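Inositol-1-monophosphatase (Thermotoga maritima, PDB 2P3N) hydrolyses inositol 1-phosphates, fructose 1,6-bisphosphate and several other phosphate esters with magnesium as cofactor, working as a homotetramer. Local coordinates at residues 143-152 against 164-174; 190-199 against 227-238. All coordinates share one frame; numbering follows the deposited sequence.

From the N terminus, interaction 1 comes first. It closes a short loop: strand 147-150 leads into helix 156-167, and strand 170-172 returns beside the first strand. Helix 177-185 then leads to interaction 2. Here strand 191-195 pairs with strand 230-234, and the longer loop between them holds helix 199-211 and strand 215-217. The two loops follow one another in series and neither nests nor crosses. They still meet in one mixed sheet, because strands 147-150 and 191-195 are neighbours. V147 N to D190 OD2 and S149 N to F191 O are probable hydrogen bonds at this seam. Together the contacts join four of its five strands.

Interaction 1: 143-152 against 164-174; sequences LEECVGSTGS and MEKRTRRIRIL
S149 and R172 are paired in parallel strands, and the serine hydroxyl turns to its partner's backbone. S149 OG donates to R172 O over 2.9 Å. It approaches from above the carbonyl plane, not along a lone pair. OG stands opposite the serine N about the first side-chain bond (chi1 -169°), which swings it toward that carbonyl. T150 N donates to the same R172 O at 3.0 Å, almost in line with the C=O bond. Two donors from successive residues thus hold one oxygen. G148 continues the ladder: its O accepts from R172 N at 2.7 Å, and its N donates to R170 O at 3.1 Å.

V147, S149, R170 and R172 direct their side chains to one face of the sheet. There V147 CG1 crosses R172, 4.0 Å from R172 CG. The guanidinium of R172 leads away from strand 147-150, with R170 CG over one face, toward the rim. On the other face I171 turns CD1 toward the backbone of G148.

R169 bends at chi2 and chi3 and folds back on E145. E145 C lies over one guanidinium face, toward the rim, and R169 NH2 is 3.5 Å from E145 CA. At the start of both segments, L143 CD2 meets M164 SD at 4.0 Å and R167 CB at 3.5 Å.

R172 probably binds substrate; its NE also bonds weakly to N86 of the second subunit. The contact is the strand pair of a beta-alpha-beta unit. Helix 156-167 connects the strands and packs on T150, I171 and I173. Strand 191-195 flanks strand 147-150 on its other side, while 170-172 is an outermost strand of the sheet within this chain. Helix 239-253 packs on L143, M164 and R167.

Interaction 2: 190-199 against 227-238; sequences DFFVTWRINP and FSKNFIFSNGLI
F192 and F233 form a hydrogen-bonded pair in an antiparallel ladder. F233 N donates to F192 O; the bond is nearly straight (177°) and lies in the carbonyl plane. T194 and F231 form the next such pair. T194 N reaches F231 O at 2.8 Å, while the return bond from F231 N to T194 O is longer, 3.3 Å, and comes from above the carbonyl plane. At the end of the ladder, D190 O accepts weak bonds from N235 N and S234 OG.

The aromatic contact is F192 with F233. Their planes are 26° apart but slid, so the rings barely overlap; F192 CD2 touches F233 CD1 at 3.6 Å.

Apolar contacts lie on both faces. I197 CD1 comes to the edge of the F231 ring, near its plane, though its exact place is doubtful. On the opposite face V193 CG1 lies 4.0 Å from I232 CG2, and F191 crosses I238 at about a right angle. With an alanine here in place of F231, I197 would probably lose the ring edge it packs on, and a gap is likely to open against I202 and L206 of helix 199-211.

T194 OG1 sits 3.1 Å from F231 CB and is buried with no polar partner in the model.

The chemistry is thus that of an inner strand pair: backbone bonds set the register, and apolar and aromatic groups make most of the side-chain contacts. Its end at R196, which probably binds substrate, lies toward the active site.

Interaction 1: 143-152 against 164-174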
loop_
_atom_site.group_PDB
_atom_site.type_symbol
_atom_site.label_atom_id
_atom_site.label_comp_id
_atom_site.label_asym_id
_atom_site.label_seq_id
_atom_site.Cartn_x
_atom_site.Cartn_y
_atom_site.Cartn_z
ATOM N N LEU A 143 15.579 -2.437 -29.952
ATOM C CA LEU A 143 14.873 -3.606 -29.486
ATOM C C LEU A 143 15.709 -4.365 -28.465
ATOM O O LEU A 143 15.167 -5.081 -27.632
ATOM C CB LEU A 143 14.548 -4.519 -30.664
ATOM C CG LEU A 143 13.205 -5.236 -30.584
ATOM C CD1 LEU A 143 12.084 -4.227 -30.791
ATOM C CD2 LEU A 143 13.144 -6.317 -31.639
ATOM N N GLU A 144 17.028 -4.208 -28.522
ATOM C CA GLU A 144 17.906 -4.915 -27.593
ATOM C C GLU A 144 17.800 -4.378 -26.174
ATOM O O GLU A 144 18.042 -5.101 -25.208
ATOM C CB GLU A 144 19.364 -4.851 -28.070
ATOM C CG GLU A 144 20.032 -3.467 -28.024
ATOM C CD GLU A 144 20.665 -3.129 -26.671
ATOM O OE1 GLU A 144 21.456 -2.156 -26.615
ATOM O OE2 GLU A 144 20.375 -3.823 -25.668
ATOM N N GLU A 145 17.449 -3.104 -26.051
ATOM C CA GLU A 145 17.298 -2.486 -24.741
ATOM C C GLU A 145 15.804 -2.349 -24.447
ATOM O O GLU A 145 15.381 -1.432 -23.736
ATOM C CB GLU A 145 17.962 -1.100 -24.719
ATOM C CG GLU A 145 17.338 -0.078 -25.671
ATOM C CD GLU A 145 17.783 1.357 -25.388
ATOM O OE1 GLU A 145 17.534 1.857 -24.267
ATOM O OE2 GLU A 145 18.376 1.988 -26.289
ATOM N N CYS A 146 15.015 -3.272 -24.998
ATOM C CA CYS A 146 13.561 -3.254 -24.834
ATOM C C CYS A 146 12.949 -4.442 -24.112
ATOM O O CYS A 146 13.494 -5.540 -24.113
ATOM C CB CYS A 146 12.875 -3.139 -26.197
ATOM S SG CYS A 146 12.707 -1.475 -26.839
ATOM N N VAL A 147 11.795 -4.199 -23.500
ATOM C CA VAL A 147 11.049 -5.230 -22.804
ATOM C C VAL A 147 9.641 -5.154 -23.370
ATOM O O VAL A 147 8.928 -4.164 -23.170
ATOM C CB VAL A 147 11.021 -4.998 -21.285
ATOM C CG1 VAL A 147 10.178 -6.064 -20.616
ATOM C CG2 VAL A 147 12.431 -5.052 -20.740
ATOM N N GLY A 148 9.265 -6.195 -24.109
ATOM C CA GLY A 148 7.952 -6.244 -24.722
ATOM C C GLY A 148 7.019 -7.182 -23.994
ATOM O O GLY A 148 7.454 -7.953 -23.131
ATOM N N SER A 149 5.739 -7.132 -24.355
ATOM C CA SER A 149 4.737 -7.968 -23.706
ATOM C C SER A 149 3.735 -8.603 -24.682
ATOM O O SER A 149 3.525 -8.095 -25.783
ATOM C CB SER A 149 3.991 -7.119 -22.668
ATOM O OG SER A 149 3.176 -7.923 -21.833
ATOM N N THR A 150 3.129 -9.717 -24.268
ATOM C CA THR A 150 2.117 -10.418 -25.068
ATOM C C THR A 150 1.137 -11.098 -24.126
ATOM O O THR A 150 1.384 -11.180 -22.925
ATOM C CB THR A 150 2.720 -11.531 -25.953
ATOM O OG1 THR A 150 3.760 -10.989 -26.767
ATOM C CG2 THR A 150 1.655 -12.123 -26.871
ATOM N N GLY A 151 0.030 -11.586 -24.679
ATOM C CA GLY A 151 -0.966 -12.291 -23.887
ATOM C C GLY A 151 -0.948 -13.767 -24.245
ATOM O O GLY A 151 -0.446 -14.132 -25.307
ATOM N N SER A 152 -1.481 -14.622 -23.380
ATOM C CA SER A 152 -1.488 -16.054 -23.662
ATOM C C SER A 152 -2.477 -16.440 -24.757
ATOM O O SER A 152 -3.676 -16.568 -24.511
ATOM C CB SER A 152 -1.805 -16.832 -22.395
ATOM O OG SER A 152 -0.869 -16.521 -21.382
ATOM N N MET A 164 10.908 -12.959 -31.151
ATOM C CA MET A 164 11.333 -11.821 -30.342
ATOM C C MET A 164 12.463 -12.057 -29.341
ATOM O O MET A 164 13.325 -11.199 -29.163
ATOM C CB MET A 164 10.113 -11.251 -29.610
ATOM C CG MET A 164 10.086 -9.743 -29.581
ATOM S SD MET A 164 10.306 -9.059 -31.232
ATOM C CE MET A 164 8.703 -8.359 -31.567
ATOM N N GLU A 165 12.448 -13.212 -28.687
ATOM C CA GLU A 165 13.453 -13.562 -27.688
ATOM C C GLU A 165 14.892 -13.228 -28.072
ATOM O O GLU A 165 15.733 -13.033 -27.203
ATOM C CB GLU A 165 13.360 -15.056 -27.360
ATOM C CG GLU A 165 13.490 -15.959 -28.581
ATOM C CD GLU A 165 13.406 -17.436 -28.244
ATOM O OE1 GLU A 165 12.453 -17.842 -27.541
ATOM O OE2 GLU A 165 14.290 -18.194 -28.692
ATOM N N LYS A 166 15.179 -13.152 -29.366
ATOM C CA LYS A 166 16.536 -12.869 -29.811
ATOM C C LYS A 166 16.896 -11.377 -29.820
ATOM O O LYS A 166 17.858 -10.960 -29.168
ATOM C CB LYS A 166 16.753 -13.471 -31.203
ATOM C CG LYS A 166 18.200 -13.854 -31.509
ATOM C CD LYS A 166 18.680 -15.035 -30.669
ATOM C CE LYS A 166 17.961 -16.332 -31.033
ATOM N NZ LYS A 166 16.496 -16.307 -30.731
ATOM N N ARG A 167 16.127 -10.575 -30.549
ATOM C CA ARG A 167 16.386 -9.138 -30.636
ATOM C C ARG A 167 15.828 -8.317 -29.471
ATOM O O ARG A 167 15.765 -7.088 -29.553
ATOM C CB ARG A 167 15.797 -8.573 -31.930
ATOM C CG ARG A 167 16.520 -8.953 -33.207
ATOM C CD ARG A 167 16.017 -8.083 -34.353
ATOM N NE ARG A 167 15.026 -8.742 -35.200
ATOM C CZ ARG A 167 13.971 -9.429 -34.762
ATOM N NH1 ARG A 167 13.744 -9.571 -33.461
ATOM N NH2 ARG A 167 13.133 -9.973 -35.638
ATOM N N THR A 168 15.444 -8.975 -28.383
ATOM C CA THR A 168 14.847 -8.250 -27.267
ATOM C C THR A 168 15.420 -8.556 -25.874
ATOM O O THR A 168 15.791 -9.694 -25.565
ATOM C CB THR A 168 13.306 -8.479 -27.275
ATOM O OG1 THR A 168 12.638 -7.272 -26.893
ATOM C CG2 THR A 168 12.913 -9.615 -26.330
ATOM N N ARG A 169 15.487 -7.516 -25.043
ATOM C CA ARG A 169 16.000 -7.618 -23.683
ATOM C C ARG A 169 15.244 -8.698 -22.913
ATOM O O ARG A 169 15.857 -9.544 -22.251
ATOM C CB ARG A 169 15.850 -6.265 -22.977
ATOM C CG ARG A 169 16.249 -6.243 -21.512
ATOM C CD ARG A 169 17.728 -5.971 -21.328
ATOM N NE ARG A 169 18.108 -4.590 -21.643
ATOM C CZ ARG A 169 17.660 -3.513 -20.998
ATOM N NH1 ARG A 169 16.802 -3.643 -19.995
ATOM N NH2 ARG A 169 18.087 -2.303 -21.344
ATOM N N ARG A 170 13.913 -8.668 -23.010
ATOM C CA ARG A 170 13.063 -9.643 -22.321
ATOM C C ARG A 170 11.585 -9.502 -22.689
ATOM O O ARG A 170 11.119 -8.407 -23.003
ATOM C CB ARG A 170 13.225 -9.489 -20.806
ATOM C CG ARG A 170 12.663 -10.649 -20.007
ATOM C CD ARG A 170 13.641 -11.059 -18.918
ATOM N NE ARG A 170 15.008 -11.068 -19.423
ATOM C CZ ARG A 170 16.037 -11.574 -18.764
ATOM N NH1 ARG A 170 15.854 -12.119 -17.566
ATOM N NH2 ARG A 170 17.245 -11.533 -19.301
ATOM N N ILE A 171 10.849 -10.610 -22.647
ATOM C CA ILE A 171 9.424 -10.578 -22.979
ATOM C C ILE A 171 8.581 -10.898 -21.749
ATOM O O ILE A 171 8.915 -11.799 -20.974
ATOM C CB ILE A 171 9.069 -11.593 -24.092
ATOM C CG1 ILE A 171 9.795 -11.237 -25.396
ATOM C CG2 ILE A 171 7.558 -11.597 -24.315
ATOM C CD1 ILE A 171 9.275 -9.977 -26.083
ATOM N N ARG A 172 7.483 -10.164 -21.578
ATOM C CA ARG A 172 6.606 -10.369 -20.428
ATOM C C ARG A 172 5.189 -10.824 -20.760
ATOM O O ARG A 172 4.597 -10.421 -21.765
ATOM C CB ARG A 172 6.528 -9.088 -19.588
ATOM C CG ARG A 172 7.822 -8.719 -18.865
ATOM C CD ARG A 172 8.331 -9.889 -18.009
ATOM N NE ARG A 172 9.643 -9.629 -17.415
ATOM C CZ ARG A 172 10.630 -10.521 -17.363
ATOM N NH1 ARG A 172 11.787 -10.197 -16.799
ATOM N NH2 ARG A 172 10.468 -11.734 -17.884
ATOM N N ILE A 173 4.666 -11.678 -19.887
ATOM C CA ILE A 173 3.311 -12.216 -19.986
ATOM C C ILE A 173 2.782 -12.132 -18.553
ATOM O O ILE A 173 2.932 -13.078 -17.771
ATOM C CB ILE A 173 3.327 -13.681 -20.427
ATOM C CG1 ILE A 173 3.908 -13.787 -21.833
ATOM C CG2 ILE A 173 1.924 -14.249 -20.372
ATOM C CD1 ILE A 173 3.984 -15.198 -22.351
ATOM N N LEU A 174 2.169 -10.994 -18.228
ATOM C CA LEU A 174 1.668 -10.717 -16.884
ATOM C C LEU A 174 0.273 -11.208 -16.584
ATOM O O LEU A 174 0.021 -11.698 -15.487
ATOM C CB LEU A 174 1.725 -9.218 -16.612
ATOM C CG LEU A 174 2.991 -8.480 -17.046
ATOM C CD1 LEU A 174 3.037 -8.396 -18.572
ATOM C CD2 LEU A 174 2.983 -7.081 -16.449
#

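Interaction 2: 190-199 against 227-238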
loop_
_atom_site.group_PDB
_atom_site.type_symbol
_atom_site.label_atom_id
_atom_site.label_comp_id
_atom_site.label_asym_id
_atom_site.label_seq_id
_atom_site.Cartn_x
_atom_site.Cartn_y
_atom_site.Cartn_z
ATOM N N ASP A 190 7.962 -1.605 -23.323
ATOM C CA ASP A 190 8.222 -0.924 -24.579
ATOM C C ASP A 190 7.161 -1.139 -25.643
ATOM O O ASP A 190 6.925 -0.269 -26.477
ATOM C CB ASP A 190 9.613 -1.321 -25.070
ATOM C CG ASP A 190 10.707 -0.887 -24.094
ATOM O OD1 ASP A 190 10.860 0.337 -23.875
ATOM O OD2 ASP A 190 11.404 -1.761 -23.533
ATOM N N PHE A 191 6.510 -2.293 -25.603
ATOM C CA PHE A 191 5.454 -2.579 -26.559
ATOM C C PHE A 191 4.609 -3.754 -26.104
ATOM O O PHE A 191 5.085 -4.639 -25.384
ATOM C CB PHE A 191 6.042 -2.834 -27.953
ATOM C CG PHE A 191 7.044 -3.955 -28.000
ATOM C CD1 PHE A 191 6.630 -5.282 -27.964
ATOM C CD2 PHE A 191 8.407 -3.681 -28.070
ATOM C CE1 PHE A 191 7.563 -6.328 -27.996
ATOM C CE2 PHE A 191 9.354 -4.717 -28.102
ATOM C CZ PHE A 191 8.931 -6.042 -28.064
ATOM N N PHE A 192 3.343 -3.740 -26.519
ATOM C CA PHE A 192 2.388 -4.785 -26.167
ATOM C C PHE A 192 1.570 -5.152 -27.406
ATOM O O PHE A 192 1.083 -4.272 -28.126
ATOM C CB PHE A 192 1.475 -4.288 -25.027
ATOM C CG PHE A 192 0.404 -5.274 -24.611
ATOM C CD1 PHE A 192 0.727 -6.585 -24.269
ATOM C CD2 PHE A 192 -0.935 -4.887 -24.570
ATOM C CE1 PHE A 192 -0.272 -7.495 -23.893
ATOM C CE2 PHE A 192 -1.932 -5.786 -24.196
ATOM C CZ PHE A 192 -1.601 -7.091 -23.858
ATOM N N VAL A 193 1.432 -6.455 -27.646
ATOM C CA VAL A 193 0.694 -6.964 -28.799
ATOM C C VAL A 193 -0.366 -7.998 -28.413
ATOM O O VAL A 193 -0.076 -8.951 -27.683
ATOM C CB VAL A 193 1.667 -7.594 -29.816
ATOM C CG1 VAL A 193 2.629 -6.532 -30.332
ATOM C CG2 VAL A 193 2.451 -8.713 -29.159
ATOM N N THR A 194 -1.594 -7.796 -28.899
ATOM C CA THR A 194 -2.708 -8.703 -28.609
ATOM C C THR A 194 -3.301 -9.300 -29.877
ATOM O O THR A 194 -3.054 -8.820 -30.984
ATOM C CB THR A 194 -3.866 -8.014 -27.849
ATOM O OG1 THR A 194 -4.431 -6.980 -28.664
ATOM C CG2 THR A 194 -3.383 -7.420 -26.552
ATOM N N TRP A 195 -4.122 -10.328 -29.691
ATOM C CA TRP A 195 -4.731 -11.042 -30.801
ATOM C C TRP A 195 -6.123 -11.544 -30.440
ATOM O O TRP A 195 -6.304 -12.226 -29.435
ATOM C CB TRP A 195 -3.835 -12.227 -31.152
ATOM C CG TRP A 195 -3.918 -12.678 -32.555
ATOM C CD1 TRP A 195 -4.301 -11.935 -33.634
ATOM C CD2 TRP A 195 -3.491 -13.946 -33.068
ATOM N NE1 TRP A 195 -4.130 -12.660 -34.792
ATOM C CE2 TRP A 195 -3.634 -13.896 -34.475
ATOM C CE3 TRP A 195 -2.997 -15.118 -32.476
ATOM C CZ2 TRP A 195 -3.296 -14.977 -35.304
ATOM C CZ3 TRP A 195 -2.659 -16.198 -33.304
ATOM C CH2 TRP A 195 -2.810 -16.114 -34.701
ATOM N N ARG A 196 -7.100 -11.214 -31.275
ATOM C CA ARG A 196 -8.477 -11.639 -31.054
ATOM C C ARG A 196 -8.989 -11.179 -29.701
ATOM O O ARG A 196 -9.366 -11.998 -28.867
ATOM C CB ARG A 196 -8.591 -13.165 -31.125
ATOM C CG ARG A 196 -7.864 -13.803 -32.295
ATOM C CD ARG A 196 -8.349 -15.225 -32.507
ATOM N NE ARG A 196 -7.396 -16.027 -33.265
ATOM C CZ ARG A 196 -6.195 -16.379 -32.816
ATOM N NH1 ARG A 196 -5.792 -15.998 -31.610
ATOM N NH2 ARG A 196 -5.404 -17.129 -33.568
ATOM N N ILE A 197 -9.003 -9.867 -29.489
ATOM C CA ILE A 197 -9.475 -9.295 -28.232
ATOM C C ILE A 197 -10.704 -8.413 -28.485
ATOM O O ILE A 197 -10.895 -7.911 -29.590
ATOM C CB ILE A 197 -8.366 -8.442 -27.571
ATOM C CG1 ILE A 197 -8.163 -7.133 -28.343
ATOM C CG2 ILE A 197 -7.063 -9.223 -27.539
ATOM C CD1 ILE A 197 -7.738 -7.314 -29.766
ATOM N N ASN A 198 -11.546 -8.227 -27.473
ATOM C CA ASN A 198 -12.723 -7.388 -27.649
ATOM C C ASN A 198 -12.392 -5.963 -27.237
ATOM O O ASN A 198 -11.376 -5.717 -26.591
ATOM C CB ASN A 198 -13.890 -7.915 -26.826
ATOM C CG ASN A 198 -14.185 -9.366 -27.111
ATOM O OD1 ASN A 198 -13.592 -10.260 -26.507
ATOM N ND2 ASN A 198 -15.092 -9.612 -28.047
ATOM N N PRO A 199 -13.245 -5.001 -27.606
ATOM C CA PRO A 199 -12.965 -3.614 -27.240
ATOM C C PRO A 199 -12.879 -3.299 -25.759
ATOM O O PRO A 199 -12.325 -2.265 -25.393
ATOM C CB PRO A 199 -14.078 -2.831 -27.949
ATOM C CG PRO A 199 -15.178 -3.813 -28.057
ATOM C CD PRO A 199 -14.455 -5.083 -28.437
ATOM N N PHE A 227 -12.274 -0.768 -32.131
ATOM C CA PHE A 227 -12.877 -1.926 -32.777
ATOM C C PHE A 227 -11.986 -2.703 -33.746
ATOM O O PHE A 227 -12.470 -3.305 -34.708
ATOM C CB PHE A 227 -14.170 -1.462 -33.456
ATOM C CG PHE A 227 -15.082 -0.694 -32.528
ATOM C CD1 PHE A 227 -15.869 -1.363 -31.588
ATOM C CD2 PHE A 227 -15.077 0.699 -32.521
ATOM C CE1 PHE A 227 -16.630 -0.657 -30.653
ATOM C CE2 PHE A 227 -15.836 1.413 -31.587
ATOM C CZ PHE A 227 -16.611 0.732 -30.653
ATOM N N SER A 228 -10.685 -2.700 -33.477
ATOM C CA SER A 228 -9.726 -3.421 -34.304
ATOM C C SER A 228 -9.532 -4.799 -33.675
ATOM O O SER A 228 -9.700 -4.961 -32.467
ATOM C CB SER A 228 -8.404 -2.661 -34.346
ATOM O OG SER A 228 -8.634 -1.292 -34.629
ATOM N N LYS A 229 -9.184 -5.793 -34.485
ATOM C CA LYS A 229 -9.001 -7.150 -33.974
ATOM C C LYS A 229 -7.599 -7.455 -33.441
ATOM O O LYS A 229 -7.445 -8.228 -32.492
ATOM C CB LYS A 229 -9.385 -8.167 -35.058
ATOM C CG LYS A 229 -8.828 -7.865 -36.450
ATOM C CD LYS A 229 -9.241 -8.922 -37.471
ATOM C CE LYS A 229 -8.733 -8.570 -38.856
ATOM N NZ LYS A 229 -9.066 -9.619 -39.848
ATOM N N ASN A 230 -6.582 -6.855 -34.054
ATOM C CA ASN A 230 -5.199 -7.063 -33.631
ATOM C C ASN A 230 -4.692 -5.746 -33.073
ATOM O O ASN A 230 -5.055 -4.680 -33.574
ATOM C CB ASN A 230 -4.316 -7.461 -34.813
ATOM C CG ASN A 230 -5.086 -8.139 -35.920
ATOM O OD1 ASN A 230 -5.792 -9.127 -35.689
ATOM N ND2 ASN A 230 -4.952 -7.615 -37.142
ATOM N N PHE A 231 -3.832 -5.817 -32.059
ATOM C CA PHE A 231 -3.310 -4.603 -31.441
ATOM C C PHE A 231 -1.829 -4.587 -31.136
ATOM O O PHE A 231 -1.269 -5.541 -30.593
ATOM C CB PHE A 231 -4.088 -4.304 -30.161
ATOM C CG PHE A 231 -5.383 -3.592 -30.400
ATOM C CD1 PHE A 231 -5.401 -2.224 -30.609
ATOM C CD2 PHE A 231 -6.577 -4.290 -30.448
ATOM C CE1 PHE A 231 -6.582 -1.566 -30.859
ATOM C CE2 PHE A 231 -7.760 -3.636 -30.700
ATOM C CZ PHE A 231 -7.762 -2.267 -30.907
ATOM N N ILE A 232 -1.204 -3.472 -31.491
ATOM C CA ILE A 232 0.213 -3.277 -31.254
ATOM C C ILE A 232 0.405 -1.953 -30.532
ATOM O O ILE A 232 0.196 -0.885 -31.116
ATOM C CB ILE A 232 1.019 -3.245 -32.584
ATOM C CG1 ILE A 232 0.813 -4.557 -33.353
ATOM C CG2 ILE A 232 2.513 -3.029 -32.291
ATOM C CD1 ILE A 232 1.516 -4.612 -34.696
ATOM N N PHE A 233 0.777 -2.031 -29.255
ATOM C CA PHE A 233 1.030 -0.837 -28.444
ATOM C C PHE A 233 2.542 -0.651 -28.361
ATOM O O PHE A 233 3.281 -1.611 -28.113
ATOM C CB PHE A 233 0.465 -0.994 -27.028
ATOM C CG PHE A 233 -1.024 -1.215 -26.980
ATOM C CD1 PHE A 233 -1.559 -2.485 -27.167
ATOM C CD2 PHE A 233 -1.890 -0.150 -26.739
ATOM C CE1 PHE A 233 -2.934 -2.689 -27.111
ATOM C CE2 PHE A 233 -3.267 -0.346 -26.685
ATOM C CZ PHE A 233 -3.790 -1.616 -26.870
ATOM N N SER A 234 3.008 0.577 -28.558
ATOM C CA SER A 234 4.441 0.816 -28.515
ATOM C C SER A 234 4.787 2.263 -28.166
ATOM O O SER A 234 3.926 3.139 -28.176
ATOM C CB SER A 234 5.047 0.453 -29.878
ATOM O OG SER A 234 6.390 0.007 -29.767
ATOM N N ASN A 235 6.056 2.502 -27.849
ATOM C CA ASN A 235 6.530 3.845 -27.535
ATOM C C ASN A 235 6.653 4.674 -28.814
ATOM O O ASN A 235 7.031 5.846 -28.768
ATOM C CB ASN A 235 7.896 3.790 -26.843
ATOM C CG ASN A 235 8.874 2.868 -27.547
ATOM O OD1 ASN A 235 8.769 2.637 -28.753
ATOM N ND2 ASN A 235 9.846 2.348 -26.797
ATOM N N GLY A 236 6.333 4.056 -29.951
ATOM C CA GLY A 236 6.427 4.750 -31.223
ATOM C C GLY A 236 7.867 4.903 -31.684
ATOM O O GLY A 236 8.156 5.729 -32.541
ATOM N N LEU A 237 8.770 4.112 -31.109
ATOM C CA LEU A 237 10.189 4.154 -31.464
ATOM C C LEU A 237 10.588 2.907 -32.247
ATOM O O LEU A 237 11.185 3.009 -33.321
ATOM C CB LEU A 237 11.061 4.260 -30.207
ATOM C CG LEU A 237 11.298 5.653 -29.623
ATOM C CD1 LEU A 237 12.146 6.444 -30.584
ATOM C CD2 LEU A 237 9.977 6.366 -29.369
ATOM N N ILE A 238 10.258 1.735 -31.703
ATOM C CA ILE A 238 10.577 0.462 -32.347
ATOM C C ILE A 238 9.316 -0.197 -32.893
ATOM O O ILE A 238 9.264 -1.419 -33.076
ATOM C CB ILE A 238 11.249 -0.520 -31.360
ATOM C CG1 ILE A 238 10.232 -1.024 -30.328
ATOM C CG2 ILE A 238 12.417 0.153 -30.688
ATOM C CD1 ILE A 238 9.495 0.063 -29.567
#